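Local atomic coordinates of beta-1,4-galactanase (Thielavia heterothallica, PDB entry 1HJS), a protein that hydrolyses beta-1,4-galactosidic linkages in type I arabinogalactans, as a glycoside hydrolase of family 53 and clan GH-A. Residues W9-E15 against E297-H302. Numbering follows the deposited sequence.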
loop_
_atom_site.group_PDB
_atom_site.type_symbol
_atom_site.label_atom_id
_atom_site.label_comp_id
_atom_site.label_asym_id
_atom_site.label_seq_id
_atom_site.Cartn_x
_atom_site.Cartn_y
_atom_site.Cartn_z
ATOM N N TRP A 9 2.864 -8.128 1.731
ATOM C CA TRP A 9 2.918 -9.587 1.696
ATOM C C TRP A 9 1.579 -10.231 2.051
ATOM O O TRP A 9 1.527 -11.395 2.452
ATOM C CB TRP A 9 4.010 -10.073 2.657
ATOM C CG TRP A 9 3.615 -10.052 4.117
ATOM C CD1 TRP A 9 2.839 -9.117 4.750
ATOM C CD2 TRP A 9 3.987 -11.008 5.117
ATOM N NE1 TRP A 9 2.704 -9.438 6.082
ATOM C CE2 TRP A 9 3.399 -10.592 6.334
ATOM C CE3 TRP A 9 4.762 -12.179 5.104
ATOM C CZ2 TRP A 9 3.562 -11.306 7.530
ATOM C CZ3 TRP A 9 4.924 -12.891 6.297
ATOM C CH2 TRP A 9 4.324 -12.449 7.490
ATOM N N SER A 10 0.501 -9.475 1.874
ATOM C CA SER A 10 -0.849 -9.933 2.206
ATOM C C SER A 10 -1.211 -11.368 1.835
ATOM O O SER A 10 -1.819 -12.080 2.632
ATOM C CB SER A 10 -1.886 -8.990 1.588
ATOM O OG SER A 10 -1.652 -7.645 1.972
ATOM N N SER A 11 -0.839 -11.788 0.631
ATOM C CA SER A 11 -1.159 -13.132 0.148
ATOM C C SER A 11 -0.377 -14.279 0.787
ATOM O O SER A 11 -0.609 -15.438 0.442
ATOM C CB SER A 11 -0.918 -13.199 -1.355
ATOM O OG SER A 11 0.474 -13.127 -1.615
ATOM N N VAL A 12 0.542 -13.972 1.698
ATOM C CA VAL A 12 1.360 -15.018 2.312
ATOM C C VAL A 12 0.619 -16.286 2.757
ATOM O O VAL A 12 0.973 -17.383 2.326
ATOM C CB VAL A 12 2.196 -14.465 3.497
ATOM C CG1 VAL A 12 1.290 -13.893 4.578
ATOM C CG2 VAL A 12 3.090 -15.581 4.063
ATOM N N VAL A 13 -0.397 -16.152 3.604
ATOM C CA VAL A 13 -1.133 -17.326 4.072
ATOM C C VAL A 13 -1.936 -17.984 2.950
ATOM O O VAL A 13 -2.080 -19.205 2.910
ATOM C CB VAL A 13 -2.066 -16.967 5.260
ATOM C CG1 VAL A 13 -3.080 -18.082 5.499
ATOM C CG2 VAL A 13 -1.224 -16.765 6.516
ATOM N N VAL A 14 -2.458 -17.175 2.035
ATOM C CA VAL A 14 -3.215 -17.726 0.918
ATOM C C VAL A 14 -2.293 -18.651 0.123
ATOM O O VAL A 14 -2.684 -19.751 -0.271
ATOM C CB VAL A 14 -3.746 -16.604 -0.012
ATOM C CG1 VAL A 14 -4.314 -17.208 -1.295
ATOM C CG2 VAL A 14 -4.833 -15.812 0.702
ATOM N N GLU A 15 -1.060 -18.202 -0.097
ATOM C CA GLU A 15 -0.084 -18.989 -0.844
ATOM C C GLU A 15 0.418 -20.210 -0.079
ATOM O O GLU A 15 0.585 -21.280 -0.659
ATOM C CB GLU A 15 1.099 -18.110 -1.254
ATOM C CG GLU A 15 0.780 -17.157 -2.396
ATOM C CD GLU A 15 0.583 -17.873 -3.726
ATOM O OE1 GLU A 15 -0.230 -18.818 -3.791
ATOM O OE2 GLU A 15 1.244 -17.482 -4.713
ATOM N N GLU A 297 3.295 -7.227 -3.365
ATOM C CA GLU A 297 3.179 -8.679 -3.519
ATOM C C GLU A 297 4.306 -9.397 -4.267
ATOM O O GLU A 297 4.067 -10.110 -5.245
ATOM C CB GLU A 297 1.835 -8.988 -4.181
ATOM C CG GLU A 297 0.638 -8.685 -3.287
ATOM C CD GLU A 297 0.418 -9.762 -2.230
ATOM O OE1 GLU A 297 1.277 -10.659 -2.101
ATOM O OE2 GLU A 297 -0.609 -9.707 -1.527
ATOM N N PRO A 298 5.547 -9.259 -3.785
ATOM C CA PRO A 298 6.686 -9.907 -4.440
ATOM C C PRO A 298 6.658 -11.438 -4.430
ATOM O O PRO A 298 7.281 -12.074 -5.285
ATOM C CB PRO A 298 7.878 -9.360 -3.663
ATOM C CG PRO A 298 7.326 -9.245 -2.276
ATOM C CD PRO A 298 5.960 -8.624 -2.519
ATOM N N ALA A 299 5.926 -12.022 -3.487
ATOM C CA ALA A 299 5.875 -13.477 -3.355
ATOM C C ALA A 299 4.589 -14.164 -3.806
ATOM O O ALA A 299 4.399 -15.353 -3.536
ATOM C CB ALA A 299 6.181 -13.865 -1.902
ATOM N N TRP A 300 3.716 -13.439 -4.499
ATOM C CA TRP A 300 2.451 -14.012 -4.958
ATOM C C TRP A 300 2.672 -14.726 -6.293
ATOM O O TRP A 300 2.173 -14.295 -7.343
ATOM C CB TRP A 300 1.412 -12.899 -5.120
ATOM C CG TRP A 300 -0.004 -13.375 -5.099
ATOM C CD1 TRP A 300 -0.443 -14.672 -5.140
ATOM C CD2 TRP A 300 -1.178 -12.556 -5.055
ATOM N NE1 TRP A 300 -1.814 -14.705 -5.128
ATOM C CE2 TRP A 300 -2.290 -13.421 -5.075
ATOM C CE3 TRP A 300 -1.395 -11.171 -5.004
ATOM C CZ2 TRP A 300 -3.608 -12.947 -5.044
ATOM C CZ3 TRP A 300 -2.707 -10.699 -4.976
ATOM C CH2 TRP A 300 -3.796 -11.589 -4.996
ATOM N N ILE A 301 3.408 -15.831 -6.243
ATOM C CA ILE A 301 3.740 -16.580 -7.445
ATOM C C ILE A 301 2.579 -17.197 -8.227
ATOM O O ILE A 301 2.732 -17.489 -9.413
ATOM C CB ILE A 301 4.797 -17.664 -7.133
ATOM C CG1 ILE A 301 4.240 -18.691 -6.145
ATOM C CG2 ILE A 301 6.049 -17.001 -6.561
ATOM C CD1 ILE A 301 5.226 -19.799 -5.812
ATOM N N HIS A 302 1.426 -17.393 -7.591
ATOM C CA HIS A 302 0.280 -17.951 -8.301
ATOM C C HIS A 302 -0.541 -16.853 -8.982
ATOM O O HIS A 302 -1.590 -17.113 -9.572
ATOM C CB HIS A 302 -0.603 -18.776 -7.359
ATOM C CG HIS A 302 -0.031 -20.120 -7.030
ATOM N ND1 HIS A 302 0.364 -20.474 -5.758
ATOM C CD2 HIS A 302 0.237 -21.190 -7.818
ATOM C CE1 HIS A 302 0.853 -21.702 -5.775
ATOM N NE2 HIS A 302 0.787 -22.159 -7.013
#
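Glu297 OE2 is gripped by two groups: Ser11 N donates to its syn lone pair at 3.0 Å, with a bent N-H...O angle of 141°, and Arg47 adds a salt bridge. The other oxygen, Glu297 OE1, takes the hydroxyl of Ser11 at 2.6 Å from OG, again on the syn side but 33° out of the carboxylate plane. Backbone NH and hydroxyl of one residue thus fix both carboxylate oxygens, which limits rotation about the CG-CD bond. Ser11 OG reaches OE1 because its first torsion sets it between the backbone N and the carbonyl carbon. The same side chain lies over the indole of Trp300: Ser11 CB makes a CH-pi contact 3.8 Å from the centroid of the five-membered ring, almost straight above it.

Both segments follow barrel strands, 4-8 and 290-296, which are neighbours where the (beta/alpha)8 barrel closes, and the contact therefore ties the first beta-alpha loop to the last. Glu297 lies on the catalytic side, its side chain about 8 Å from that of the probable nucleophile Glu245.

Farther along, Glu15 from helix 12-17 binds His302 twice. His302 ND1 donates to Glu15 OE1 at 2.6 Å, nearly straight (164°) and in the imidazole plane, although the carboxylate is turned well out of the plane of that ring. Glu15 OE2 accepts His302 N at 2.9 Å through its syn lone pair. Glu15 OE2 also lies at the edge of the indole, 3.3 Å from Trp300 CD1, where the carboxylate stands steeply against the ring plane.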